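Local atomic coordinates of BvnE (Penicillium brevicompactum, PDB entry 6U9I), a protein that probably catalyses a stereoselective semipinacol-type rearrangement in the assembly of brevianamides in Penicillium brevicompactum. Residues Lys69-Thr72 against Ala73-Asn77; Leu26-Met29 against Asn30-Thr33; Gln17-Val20 against Ser21-Trp25; Cys141-Phe144 against Ala145-Gln148. All coordinates share one frame; numbering follows the deposited sequence.

Contact 1: residues Lys69-Thr72 against Ala73-Asn77; sequences KTLT and AQMKN
L71 meets M75 and T70 meets Q74 along the last turn of helix 61-74, where the chain leaves helical geometry at M75. The backbone bonds show the helix coming to its end. Q74 N binds L71 O at 3.1 Å with an N-H...O angle of 148°, its donor standing well above the carbonyl plane, and reaches T70 O weakly. M75 N also reaches L71 O, but weakly, and A73 N divides itself between two weak bonds, to K69 O and T70 O. T70 O and L71 O thus each receive two amides, and A73 N and Q74 N each serve two carbonyls, as the four-residue steps of the helix give way to three-residue ones. The apolar contact is made by methyls: CE of M75 lies 3.6 Å from CD1 of L71, and the sulfur SD stands 4.1 Å from the same CD1. The methionine is bent at chi2 and chi3 (-145° and -59°), which curls its end back against the leucine branch. An alanine in place of M75 would lose SD and CE and would probably leave CD1 of L71 without its cover on that side. T70 and Q74 run alongside each other; the CG2 methyl of T70 packs against the amide end of Q74, 3.3 Å from NE2, and the glutamine CG sits 3.3 Å from T70 O. T72 turns its hydroxyl back to F68 O within the helix. L71 and T72 both pack on F32, T72 and K69 rest on helix 34-37, and beyond the turn K76 pairs through its backbone with E106 of strand 96-107.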
ATOM      1  N   LYS A  69       8.520  22.902  -1.815  1.00 22.09           N
ATOM      2  CA  LYS A  69       9.264  24.074  -1.354  1.00 23.59           C
ATOM      3  C   LYS A  69       9.099  24.256   0.150  1.00 24.79           C
ATOM      4  O   LYS A  69      10.056  24.593   0.856  1.00 31.71           O
ATOM      5  CB  LYS A  69       8.802  25.327  -2.093  1.00 25.28           C
ATOM      6  CG  LYS A  69       9.133  25.346  -3.569  1.00 25.32           C
ATOM      7  CD  LYS A  69       8.755  26.685  -4.178  1.00 29.86           C
ATOM      8  CE  LYS A  69       9.105  26.720  -5.654  1.00 33.04           C
ATOM      9  NZ  LYS A  69       8.867  28.069  -6.233  1.00 33.38           N
ATOM     10  N   THR A  70       7.891  24.008   0.657  1.00 23.96           N
ATOM     11  CA  THR A  70       7.650  24.054   2.093  1.00 23.85           C
ATOM     12  C   THR A  70       8.368  22.917   2.807  1.00 30.15           C
ATOM     13  O   THR A  70       9.074  23.138   3.799  1.00 32.13           O
ATOM     14  CB  THR A  70       6.146  23.998   2.363  1.00 35.35           C
ATOM     15  OG1 THR A  70       5.545  25.215   1.909  1.00 38.35           O
ATOM     16  CG2 THR A  70       5.865  23.815   3.844  1.00 39.49           C
ATOM     17  N   LEU A  71       8.205  21.690   2.303  1.00 25.46           N
ATOM     18  CA  LEU A  71       8.770  20.524   2.976  1.00 27.11           C
ATOM     19  C   LEU A  71      10.291  20.597   3.033  1.00 23.96           C
ATOM     20  O   LEU A  71      10.895  20.336   4.081  1.00 28.41           O
ATOM     21  CB  LEU A  71       8.317  19.246   2.269  1.00 30.52           C
ATOM     22  CG  LEU A  71       8.679  17.942   2.979  1.00 32.06           C
ATOM     23  CD1 LEU A  71       7.699  17.700   4.108  1.00 33.96           C
ATOM     24  CD2 LEU A  71       8.635  16.792   2.002  1.00 30.02           C
ATOM     25  N   THR A  72      10.934  20.953   1.914  1.00 25.60           N
ATOM     26  CA  THR A  72      12.391  21.019   1.898  1.00 24.71           C
ATOM     27  C   THR A  72      12.935  22.172   2.735  1.00 32.88           C
ATOM     28  O   THR A  72      14.133  22.179   3.046  1.00 29.64           O
ATOM     29  CB  THR A  72      12.924  21.120   0.459  1.00 24.10           C
ATOM     30  OG1 THR A  72      12.400  22.291  -0.190  1.00 21.59           O
ATOM     31  CG2 THR A  72      12.532  19.885  -0.334  1.00 22.44           C
ATOM     32  N   ALA A  73      12.094  23.140   3.102  1.00 27.29           N
ATOM     33  CA  ALA A  73      12.518  24.198   4.011  1.00 30.96           C
ATOM     34  C   ALA A  73      12.372  23.811   5.478  1.00 38.17           C
ATOM     35  O   ALA A  73      13.012  24.431   6.333  1.00 39.38           O
ATOM     36  CB  ALA A  73      11.725  25.478   3.748  1.00 31.03           C
ATOM     37  N   GLN A  74      11.561  22.799   5.791  1.00 31.75           N
ATOM     38  CA  GLN A  74      11.273  22.445   7.173  1.00 35.32           C
ATOM     39  C   GLN A  74      11.910  21.142   7.630  1.00 35.79           C
ATOM     40  O   GLN A  74      11.812  20.809   8.817  1.00 37.47           O
ATOM     41  CB  GLN A  74       9.756  22.356   7.386  1.00 36.11           C
ATOM     42  CG  GLN A  74       9.035  23.646   7.073  1.00 41.32           C
ATOM     43  CD  GLN A  74       7.534  23.495   7.138  1.00 53.50           C
ATOM     44  OE1 GLN A  74       7.020  22.404   7.402  1.00 53.04           O
ATOM     45  NE2 GLN A  74       6.817  24.590   6.896  1.00 53.04           N
ATOM     46  N   MET A  75      12.542  20.387   6.737  1.00 29.36           N
ATOM     47  CA  MET A  75      13.111  19.102   7.099  1.00 24.97           C
ATOM     48  C   MET A  75      14.517  18.971   6.535  1.00 28.92           C
ATOM     49  O   MET A  75      14.856  19.575   5.514  1.00 28.26           O
ATOM     50  CB  MET A  75      12.226  17.947   6.609  1.00 30.31           C
ATOM     51  CG  MET A  75      10.770  18.139   7.001  1.00 37.74           C
ATOM     52  SD  MET A  75       9.931  16.608   7.387  1.00 46.56           S
ATOM     53  CE  MET A  75      10.145  15.759   5.831  1.00 31.99           C
ATOM     54  N   LYS A  76      15.331  18.185   7.232  1.00 25.79           N
ATOM     55  CA  LYS A  76      16.713  17.936   6.860  1.00 30.76           C
ATOM     56  C   LYS A  76      16.958  16.434   6.832  1.00 28.35           C
ATOM     57  O   LYS A  76      16.235  15.655   7.458  1.00 28.60           O
ATOM     58  CB  LYS A  76      17.702  18.601   7.846  1.00 35.20           C
ATOM     59  CG  LYS A  76      17.228  19.928   8.422  1.00 47.89           C
ATOM     60  CD  LYS A  76      16.719  19.766   9.860  1.00 55.37           C
ATOM     61  CE  LYS A  76      15.761  20.891  10.268  1.00 47.20           C
ATOM     62  NZ  LYS A  76      15.339  20.759  11.690  1.00 43.47           N
ATOM     63  N   ASN A  77      18.007  16.040   6.110  1.00 26.29           N
ATOM     64  CA  ASN A  77      18.477  14.652   6.084  1.00 26.57           C
ATOM     65  C   ASN A  77      17.355  13.691   5.700  1.00 25.38           C
ATOM     66  O   ASN A  77      17.180  12.627   6.301  1.00 24.66           O
ATOM     67  CB  ASN A  77      19.101  14.265   7.421  1.00 32.31           C
ATOM     68  CG  ASN A  77      20.332  15.078   7.722  1.00 40.38           C
ATOM     69  OD1 ASN A  77      21.133  15.352   6.827  1.00 39.11           O
ATOM     70  ND2 ASN A  77      20.478  15.500   8.970  1.00 32.89           N
TER

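Contact 2: residues Leu26-Met29 against Asn30-Thr33; sequences LSTM and NDFT
N30 and D31 close the last turn of helix 14-31 over L26 and S27. N30 N binds L26 O at 3.0 Å with an N-H...O angle of 157°, and D31 N binds S27 O at 3.0 Å along a more bent path. F32 N makes a weak bond to M29 O, and F32 itself leaves the helix with a positive phi of 56°. That same carbonyl oxygen lies at the edge of the F32 ring, near its plane, 4.0 Å from CD1. One water joins the exposed side chains: it donates to S27 OG at 2.9 Å and to D31 OD2 at 2.8 Å, bridging two residues four apart. The methyl CG2 of T28 only brushes OD2 of D31, at 4.2 Å. Second-shell partners fix these groups. S27 OG is also bonded to R24 O, and the hydroxyl of T28, set between its backbone N and carbonyl carbon (chi1 58°), serves R24 O and W25 O. N30 directs OD1 to L80 N, tying the helix end to strand 78-82, while F32 stacks on F78 and packs against L71 and T72. M29 turns inward among L80, M37 and F68, and T33 caps A36 N at the start of helix 34-37. The chemistry is split by side: apolar groups and the N30 amide face the fold, whereas the water-bridged hydroxyl and carboxylate lie outward. By giving a hydrogen to OD2, the water is likely to offset in part the unfavourable placing of a carboxylate near a helix C-terminus.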
ATOM      1  N   LEU A  26      12.839   7.226  -6.817  1.00 14.14           N
ATOM      2  CA  LEU A  26      13.360   7.236  -5.456  1.00 14.48           C
ATOM      3  C   LEU A  26      14.593   8.127  -5.342  1.00 16.89           C
ATOM      4  O   LEU A  26      14.738   8.878  -4.370  1.00 16.35           O
ATOM      5  CB  LEU A  26      13.719   5.814  -5.016  1.00 17.99           C
ATOM      6  CG  LEU A  26      12.619   4.842  -4.575  1.00 26.21           C
ATOM      7  CD1 LEU A  26      13.278   3.567  -4.066  1.00 20.85           C
ATOM      8  CD2 LEU A  26      11.722   5.431  -3.488  1.00 18.82           C
ATOM      9  N   SER A  27      15.506   8.042  -6.315  1.00 15.44           N
ATOM     10  CA  SER A  27      16.761   8.775  -6.179  1.00 17.82           C
ATOM     11  C   SER A  27      16.533  10.274  -6.297  1.00 18.76           C
ATOM     12  O   SER A  27      17.174  11.058  -5.586  1.00 19.38           O
ATOM     13  CB  SER A  27      17.778   8.294  -7.215  1.00 23.51           C
ATOM     14  OG  SER A  27      17.440   8.789  -8.495  1.00 30.72           O
ATOM     15  N   THR A  28      15.602  10.696  -7.165  1.00 16.25           N
ATOM     16  CA  THR A  28      15.325  12.126  -7.256  1.00 17.37           C
ATOM     17  C   THR A  28      14.564  12.614  -6.031  1.00 19.52           C
ATOM     18  O   THR A  28      14.727  13.769  -5.621  1.00 18.72           O
ATOM     19  CB  THR A  28      14.573  12.464  -8.553  1.00 17.63           C
ATOM     20  OG1 THR A  28      13.345  11.732  -8.631  1.00 17.29           O
ATOM     21  CG2 THR A  28      15.426  12.119  -9.771  1.00 21.25           C
ATOM     22  N   MET A  29      13.747  11.758  -5.414  1.00 18.44           N
ATOM     23  CA  MET A  29      13.149  12.152  -4.145  1.00 18.31           C
ATOM     24  C   MET A  29      14.232  12.406  -3.103  1.00 17.26           C
ATOM     25  O   MET A  29      14.179  13.399  -2.369  1.00 17.71           O
ATOM     26  CB  MET A  29      12.168  11.083  -3.655  1.00 19.86           C
ATOM     27  CG  MET A  29      10.817  11.095  -4.396  1.00 18.30           C
ATOM     28  SD  MET A  29       9.873  12.607  -4.131  1.00 20.71           S
ATOM     29  CE  MET A  29       9.150  12.293  -2.525  1.00 26.53           C
ATOM     30  N   ASN A  30      15.236  11.531  -3.045  1.00 15.48           N
ATOM     31  CA  ASN A  30      16.314  11.709  -2.081  1.00 17.51           C
ATOM     32  C   ASN A  30      17.216  12.892  -2.412  1.00 18.62           C
ATOM     33  O   ASN A  30      17.914  13.390  -1.520  1.00 17.92           O
ATOM     34  CB  ASN A  30      17.120  10.417  -1.982  1.00 16.30           C
ATOM     35  CG  ASN A  30      16.386   9.367  -1.168  1.00 23.85           C
ATOM     36  OD1 ASN A  30      15.861   9.672  -0.097  1.00 28.43           O
ATOM     37  ND2 ASN A  30      16.277   8.161  -1.701  1.00 22.35           N
ATOM     38  N   ASP A  31      17.227  13.347  -3.668  1.00 16.10           N
ATOM     39  CA  ASP A  31      17.906  14.600  -3.983  1.00 16.44           C
ATOM     40  C   ASP A  31      17.284  15.766  -3.230  1.00 24.58           C
ATOM     41  O   ASP A  31      17.967  16.755  -2.943  1.00 19.19           O
ATOM     42  CB  ASP A  31      17.884  14.830  -5.494  1.00 16.61           C
ATOM     43  CG  ASP A  31      18.809  13.879  -6.233  1.00 20.16           C
ATOM     44  OD1 ASP A  31      19.811  13.421  -5.625  1.00 19.44           O
ATOM     45  OD2 ASP A  31      18.546  13.594  -7.414  1.00 21.46           O
ATOM     46  N   PHE A  32      15.989  15.666  -2.908  1.00 18.75           N
ATOM     47  CA  PHE A  32      15.330  16.558  -1.951  1.00 18.32           C
ATOM     48  C   PHE A  32      15.475  18.026  -2.339  1.00 22.84           C
ATOM     49  O   PHE A  32      15.763  18.885  -1.503  1.00 23.35           O
ATOM     50  CB  PHE A  32      15.835  16.310  -0.525  1.00 19.76           C
ATOM     51  CG  PHE A  32      14.826  16.656   0.542  1.00 20.99           C
ATOM     52  CD1 PHE A  32      13.556  16.096   0.512  1.00 23.39           C
ATOM     53  CD2 PHE A  32      15.149  17.526   1.573  1.00 26.06           C
ATOM     54  CE1 PHE A  32      12.617  16.408   1.493  1.00 27.19           C
ATOM     55  CE2 PHE A  32      14.214  17.843   2.560  1.00 24.81           C
ATOM     56  CZ  PHE A  32      12.952  17.283   2.517  1.00 23.67           C
ATOM     57  N   THR A  33      15.299  18.315  -3.624  1.00 17.84           N
ATOM     58  CA  THR A  33      15.001  19.667  -4.048  1.00 19.99           C
ATOM     59  C   THR A  33      13.630  19.645  -4.701  1.00 20.01           C
ATOM     60  O   THR A  33      13.249  18.627  -5.287  1.00 18.39           O
ATOM     61  CB  THR A  33      16.017  20.224  -5.054  1.00 23.18           C
ATOM     62  OG1 THR A  33      15.933  19.479  -6.279  1.00 24.13           O
ATOM     63  CG2 THR A  33      17.445  20.134  -4.505  1.00 22.36           C
TER
HETATM   64  O   HOH W   1      19.106  11.156  -8.691  1.00 22.20           O

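Contact 3: residues Gln17-Val20 against Ser21-Trp25; sequences QLIV and SAHRW
The imidazole of H23 lies alongside I19 one turn earlier, the two side chains pointing the same way. CG2 of I19 touches the ring at CD2, 3.5 Å away, while the carbonyl oxygen of I19 approaches the same CD2 obliquely at 3.3 Å. P88 meets H23 from a neighbouring loop. The amide of Q17 comes up to S21: chi2 of 70° bends the chain back so that NE2 stands 3.2 Å from S21 OG. That hydroxyl is bonded to G126 O, and Q17 itself packs on T127. The guanidinium of R24 carries NH1 to T127 O, so S21 and R24, three residues apart, both secure the loop ahead of strand 129-136. The indole of W25 leads off in another direction, among L120, M99, L101, L129 and E134. Beneath the side chains the backbone is regular helix: S21 N binds Q17 O at 2.9 Å, A22 N binds L18 O at 2.8 Å, and H23 N binds I19 O at 2.9 Å with an N-H...O angle of 164°. L18 packs on V97 and F122, A22 on V97 and L120, seating the helix on strands 96-107 and 110-122. A long amphipathic helix lying across a curved, mostly antiparallel sheet, its aromatic and aliphatic side turned inward, is consistent with the cone-shaped SnoaL-like (NTF2-like) fold.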
ATOM      1  N   GLN A  17      13.007  -1.639 -17.544  1.00 22.42           N
ATOM      2  CA  GLN A  17      12.815  -0.203 -17.726  1.00 19.67           C
ATOM      3  C   GLN A  17      11.951   0.388 -16.615  1.00 18.95           C
ATOM      4  O   GLN A  17      12.236   1.483 -16.119  1.00 20.06           O
ATOM      5  CB  GLN A  17      12.172   0.078 -19.081  1.00 21.99           C
ATOM      6  CG  GLN A  17      11.721   1.533 -19.255  1.00 27.30           C
ATOM      7  CD  GLN A  17      12.884   2.505 -19.369  1.00 36.58           C
ATOM      8  OE1 GLN A  17      13.349   2.794 -20.469  1.00 46.09           O
ATOM      9  NE2 GLN A  17      13.355   3.020 -18.232  1.00 31.61           N
ATOM     10  N   LEU A  18      10.879  -0.314 -16.227  1.00 16.25           N
ATOM     11  CA  LEU A  18      10.010   0.210 -15.174  1.00 15.99           C
ATOM     12  C   LEU A  18      10.731   0.225 -13.829  1.00 17.28           C
ATOM     13  O   LEU A  18      10.562   1.158 -13.034  1.00 16.62           O
ATOM     14  CB  LEU A  18       8.716  -0.608 -15.104  1.00 16.39           C
ATOM     15  CG  LEU A  18       7.770  -0.424 -16.306  1.00 17.03           C
ATOM     16  CD1 LEU A  18       6.750  -1.559 -16.395  1.00 16.31           C
ATOM     17  CD2 LEU A  18       7.045   0.936 -16.231  1.00 16.77           C
ATOM     18  N   ILE A  19      11.569  -0.784 -13.574  1.00 18.53           N
ATOM     19  CA  ILE A  19      12.343  -0.798 -12.337  1.00 18.02           C
ATOM     20  C   ILE A  19      13.353   0.343 -12.323  1.00 15.18           C
ATOM     21  O   ILE A  19      13.524   1.021 -11.306  1.00 17.73           O
ATOM     22  CB  ILE A  19      13.014  -2.175 -12.150  1.00 19.94           C
ATOM     23  CG1 ILE A  19      11.941  -3.225 -11.856  1.00 22.88           C
ATOM     24  CG2 ILE A  19      14.083  -2.115 -11.044  1.00 21.40           C
ATOM     25  CD1 ILE A  19      12.453  -4.650 -11.719  1.00 27.57           C
ATOM     26  N   VAL A  20      14.021   0.592 -13.459  1.00 17.32           N
ATOM     27  CA  VAL A  20      14.945   1.720 -13.556  1.00 16.88           C
ATOM     28  C   VAL A  20      14.224   3.040 -13.305  1.00 16.33           C
ATOM     29  O   VAL A  20      14.724   3.906 -12.576  1.00 18.05           O
ATOM     30  CB  VAL A  20      15.657   1.710 -14.924  1.00 21.60           C
ATOM     31  CG1 VAL A  20      16.288   3.059 -15.209  1.00 25.47           C
ATOM     32  CG2 VAL A  20      16.704   0.594 -14.960  1.00 24.98           C
ATOM     33  N   SER A  21      13.034   3.222 -13.890  1.00 18.36           N
ATOM     34  CA  SER A  21      12.327   4.482 -13.644  1.00 16.39           C
ATOM     35  C   SER A  21      11.793   4.587 -12.224  1.00 14.15           C
ATOM     36  O   SER A  21      11.715   5.699 -11.684  1.00 15.91           O
ATOM     37  CB  SER A  21      11.193   4.699 -14.650  1.00 20.25           C
ATOM     38  OG  SER A  21      11.654   4.535 -15.973  1.00 21.69           O
ATOM     39  N   ALA A  22      11.406   3.466 -11.604  1.00 16.21           N
ATOM     40  CA  ALA A  22      10.998   3.529 -10.203  1.00 14.45           C
ATOM     41  C   ALA A  22      12.180   3.881  -9.307  1.00 14.73           C
ATOM     42  O   ALA A  22      12.048   4.677  -8.367  1.00 14.41           O
ATOM     43  CB  ALA A  22      10.374   2.200  -9.765  1.00 16.86           C
ATOM     44  N   HIS A  23      13.352   3.302  -9.576  1.00 16.53           N
ATOM     45  CA  HIS A  23      14.511   3.674  -8.775  1.00 18.76           C
ATOM     46  C   HIS A  23      14.943   5.103  -9.053  1.00 17.58           C
ATOM     47  O   HIS A  23      15.433   5.785  -8.145  1.00 19.56           O
ATOM     48  CB  HIS A  23      15.657   2.691  -9.015  1.00 20.80           C
ATOM     49  CG  HIS A  23      15.501   1.408  -8.254  1.00 25.54           C
ATOM     50  ND1 HIS A  23      15.483   1.361  -6.875  1.00 31.58           N
ATOM     51  CD2 HIS A  23      15.333   0.132  -8.675  1.00 27.25           C
ATOM     52  CE1 HIS A  23      15.316   0.109  -6.482  1.00 29.41           C
ATOM     53  NE2 HIS A  23      15.220  -0.656  -7.555  1.00 26.34           N
ATOM     54  N   ARG A  24      14.753   5.587 -10.284  1.00 17.70           N
ATOM     55  CA  ARG A  24      15.043   6.991 -10.545  1.00 18.16           C
ATOM     56  C   ARG A  24      14.123   7.891  -9.743  1.00 17.46           C
ATOM     57  O   ARG A  24      14.551   8.933  -9.228  1.00 17.50           O
ATOM     58  CB  ARG A  24      14.930   7.297 -12.040  1.00 17.37           C
ATOM     59  CG  ARG A  24      15.264   8.754 -12.380  1.00 22.47           C
ATOM     60  CD  ARG A  24      15.120   9.000 -13.868  1.00 24.29           C
ATOM     61  NE  ARG A  24      13.759   8.693 -14.303  1.00 24.11           N
ATOM     62  CZ  ARG A  24      13.350   8.735 -15.567  1.00 30.08           C
ATOM     63  NH1 ARG A  24      12.094   8.431 -15.866  1.00 23.42           N
ATOM     64  NH2 ARG A  24      14.201   9.081 -16.530  1.00 26.97           N
ATOM     65  N   TRP A  25      12.842   7.509  -9.631  1.00 17.67           N
ATOM     66  CA  TRP A  25      11.916   8.289  -8.819  1.00 16.54           C
ATOM     67  C   TRP A  25      12.388   8.355  -7.369  1.00 15.94           C
ATOM     68  O   TRP A  25      12.359   9.422  -6.748  1.00 18.08           O
ATOM     69  CB  TRP A  25      10.510   7.691  -8.918  1.00 16.98           C
ATOM     70  CG  TRP A  25       9.482   8.449  -8.143  1.00 18.47           C
ATOM     71  CD1 TRP A  25       8.865   9.608  -8.520  1.00 20.10           C
ATOM     72  CD2 TRP A  25       8.943   8.105  -6.854  1.00 18.54           C
ATOM     73  NE1 TRP A  25       7.973  10.009  -7.548  1.00 20.04           N
ATOM     74  CE2 TRP A  25       8.004   9.103  -6.517  1.00 16.82           C
ATOM     75  CE3 TRP A  25       9.161   7.048  -5.954  1.00 18.96           C
ATOM     76  CZ2 TRP A  25       7.287   9.082  -5.316  1.00 22.38           C
ATOM     77  CZ3 TRP A  25       8.442   7.032  -4.757  1.00 17.59           C
ATOM     78  CH2 TRP A  25       7.519   8.040  -4.456  1.00 23.75           C
TER

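Contact 4: residues Cys141-Phe144 against Ala145-Gln148; sequences CVKF and AERQ
F144 touches R147 and Q148 with its ring on the C-terminal helix 138-150, an α-helical contact of i to i+3 and i to i+4 steps. The ring's CG stands anti to its backbone N (chi1 -174°), which carries it forward, toward R147 and Q148 of the next turn. There its CD1 edge points at the face of the R147 guanidinium, NH1 lying 3.6 Å from CD1 near the ring plane, with the two planes 90° apart. The arginine is bent at chi3, and its NH2 is held by L111 O and C109 O, which keeps the flat group turned in this way. Q148 approaches obliquely at the CE2 and CZ end of the ring: its CD is 3.5 Å from CE2 of F144 and its CG 3.6 Å from the same atom, the amide inclined 27° to the ring. Y112 adds an edge-to-face stack. With an alanine here the ring is gone, and the guanidinium of R147 and the amide of Q148 would probably lose what they pack on, and Y112 its edge-to-face partner. On the outer side E146 is extended beyond CG, its OE1 3.7 Å from CG1 of V142, a residue that packs on D139 of the second subunit. K143 is salt-bridged by NZ to D139 of its own chain, and a water weakly bound to that NZ also donates to E146 OE1. R147 N binds K143 O at 2.9 Å, and a second water donates to the same K143 O at 3.2 Å and to E146 OE2 at 3.1 Å.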
ATOM      1  N   CYS A 141       0.667  10.227  10.271  1.00 21.02           N
ATOM      2  CA  CYS A 141       0.422  11.528   9.655  1.00 23.70           C
ATOM      3  C   CYS A 141      -0.276  12.473  10.628  1.00 30.22           C
ATOM      4  O   CYS A 141       0.107  13.641  10.777  1.00 26.33           O
ATOM      5  CB  CYS A 141      -0.441  11.327   8.411  1.00 24.35           C
ATOM      6  SG  CYS A 141       0.533  10.840   6.975  1.00 25.15           S
ATOM      7  N   VAL A 142      -1.331  11.980  11.273  1.00 25.63           N
ATOM      8  CA  VAL A 142      -2.116  12.785  12.199  1.00 31.62           C
ATOM      9  C   VAL A 142      -1.293  13.129  13.429  1.00 31.81           C
ATOM     10  O   VAL A 142      -1.288  14.276  13.892  1.00 32.17           O
ATOM     11  CB  VAL A 142      -3.407  12.037  12.576  1.00 27.99           C
ATOM     12  CG1 VAL A 142      -4.184  12.823  13.612  1.00 32.41           C
ATOM     13  CG2 VAL A 142      -4.265  11.787  11.336  1.00 28.26           C
ATOM     14  N   LYS A 143      -0.581  12.143  13.974  1.00 24.71           N
ATOM     15  CA  LYS A 143       0.252  12.397  15.143  1.00 27.66           C
ATOM     16  C   LYS A 143       1.368  13.383  14.822  1.00 36.86           C
ATOM     17  O   LYS A 143       1.705  14.237  15.651  1.00 35.38           O
ATOM     18  CB  LYS A 143       0.822  11.084  15.672  1.00 26.50           C
ATOM     19  CG  LYS A 143      -0.223  10.183  16.301  1.00 29.85           C
ATOM     20  CD  LYS A 143       0.433   9.129  17.158  1.00 34.44           C
ATOM     21  CE  LYS A 143      -0.564   8.088  17.637  1.00 34.61           C
ATOM     22  NZ  LYS A 143      -1.963   8.593  17.695  1.00 33.79           N
ATOM     23  N   PHE A 144       1.952  13.289  13.623  1.00 31.89           N
ATOM     24  CA  PHE A 144       3.017  14.224  13.280  1.00 36.03           C
ATOM     25  C   PHE A 144       2.480  15.642  13.116  1.00 39.98           C
ATOM     26  O   PHE A 144       3.167  16.608  13.466  1.00 41.75           O
ATOM     27  CB  PHE A 144       3.748  13.773  12.015  1.00 33.47           C
ATOM     28  CG  PHE A 144       4.954  14.613  11.687  1.00 33.74           C
ATOM     29  CD1 PHE A 144       6.168  14.386  12.321  1.00 40.81           C
ATOM     30  CD2 PHE A 144       4.870  15.631  10.748  1.00 39.42           C
ATOM     31  CE1 PHE A 144       7.281  15.159  12.027  1.00 35.69           C
ATOM     32  CE2 PHE A 144       5.974  16.406  10.446  1.00 41.47           C
ATOM     33  CZ  PHE A 144       7.181  16.172  11.086  1.00 39.86           C
ATOM     34  N   ALA A 145       1.257  15.788  12.600  1.00 31.88           N
ATOM     35  CA  ALA A 145       0.640  17.108  12.547  1.00 38.67           C
ATOM     36  C   ALA A 145       0.462  17.682  13.947  1.00 45.92           C
ATOM     37  O   ALA A 145       0.735  18.865  14.180  1.00 46.46           O
ATOM     38  CB  ALA A 145      -0.701  17.035  11.815  1.00 41.39           C
ATOM     39  N   GLU A 146       0.016  16.849  14.894  1.00 41.17           N
ATOM     40  CA  GLU A 146      -0.086  17.271  16.290  1.00 42.86           C
ATOM     41  C   GLU A 146       1.270  17.705  16.836  1.00 48.65           C
ATOM     42  O   GLU A 146       1.393  18.781  17.435  1.00 53.50           O
ATOM     43  CB  GLU A 146      -0.662  16.135  17.139  1.00 41.85           C
ATOM     44  CG  GLU A 146      -2.051  15.669  16.730  1.00 45.48           C
ATOM     45  CD  GLU A 146      -2.432  14.332  17.361  1.00 52.52           C
ATOM     46  OE1 GLU A 146      -3.559  13.854  17.109  1.00 57.36           O
ATOM     47  OE2 GLU A 146      -1.604  13.758  18.104  1.00 56.49           O
ATOM     48  N   ARG A 147       2.300  16.869  16.650  1.00 42.84           N
ATOM     49  CA  ARG A 147       3.630  17.194  17.166  1.00 45.38           C
ATOM     50  C   ARG A 147       4.160  18.502  16.595  1.00 53.81           C
ATOM     51  O   ARG A 147       4.884  19.231  17.285  1.00 50.45           O
ATOM     52  CB  ARG A 147       4.621  16.073  16.856  1.00 40.35           C
ATOM     53  CG  ARG A 147       4.406  14.793  17.616  1.00 39.35           C
ATOM     54  CD  ARG A 147       5.244  13.687  17.001  1.00 39.25           C
ATOM     55  NE  ARG A 147       6.649  14.078  16.918  1.00 38.23           N
ATOM     56  CZ  ARG A 147       7.533  13.527  16.095  1.00 40.82           C
ATOM     57  NH1 ARG A 147       7.156  12.562  15.263  1.00 35.50           N
ATOM     58  NH2 ARG A 147       8.789  13.947  16.094  1.00 36.76           N
ATOM     59  N   GLN A 148       3.819  18.798  15.352  1.00 53.54           N
ATOM     60  CA  GLN A 148       4.266  20.001  14.700  1.00 53.49           C
ATOM     61  C   GLN A 148       3.522  21.197  15.251  1.00 56.02           C
ATOM     62  O   GLN A 148       4.143  22.217  15.515  1.00 60.50           O
ATOM     63  CB  GLN A 148       4.173  19.909  13.173  1.00 50.68           C
ATOM     64  CG  GLN A 148       5.360  19.257  12.480  1.00 50.32           C
ATOM     65  CD  GLN A 148       5.613  19.828  11.099  1.00 64.89           C
ATOM     66  OE1 GLN A 148       4.674  20.008  10.322  1.00 52.36           O
ATOM     67  NE2 GLN A 148       6.891  20.138  10.790  1.00 65.77           N
TER
HETATM   68  O   HOH W   2      -4.122  10.748  17.187  1.00 49.04           O
HETATM   69  O   HOH W   3       1.354  13.220  18.704  1.00 51.41           O

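In the fold
Contacts 3 and 2 follow each other along helix 14-31, their centres 13 Å apart, contact 2 forming its C-terminal end. F32 then carries the link to contact 1: its CE2 lies 3.5 Å from M75 O, and its backbone O 3.6 Å from T72 CG2, so the ends of helices 14-31 and 61-74 meet there. Contact 1 in turn just touches contact 4, Q74 OE1 being 4.1 Å from Q148 NE2. Contacts 3 and 4 stand on opposite sides of the chain's centre, about 31 Å between centres. Helix 14-31 lies against the curved sheet, whose interior, as in SnoaL-like relatives, probably holds the substrate pocket.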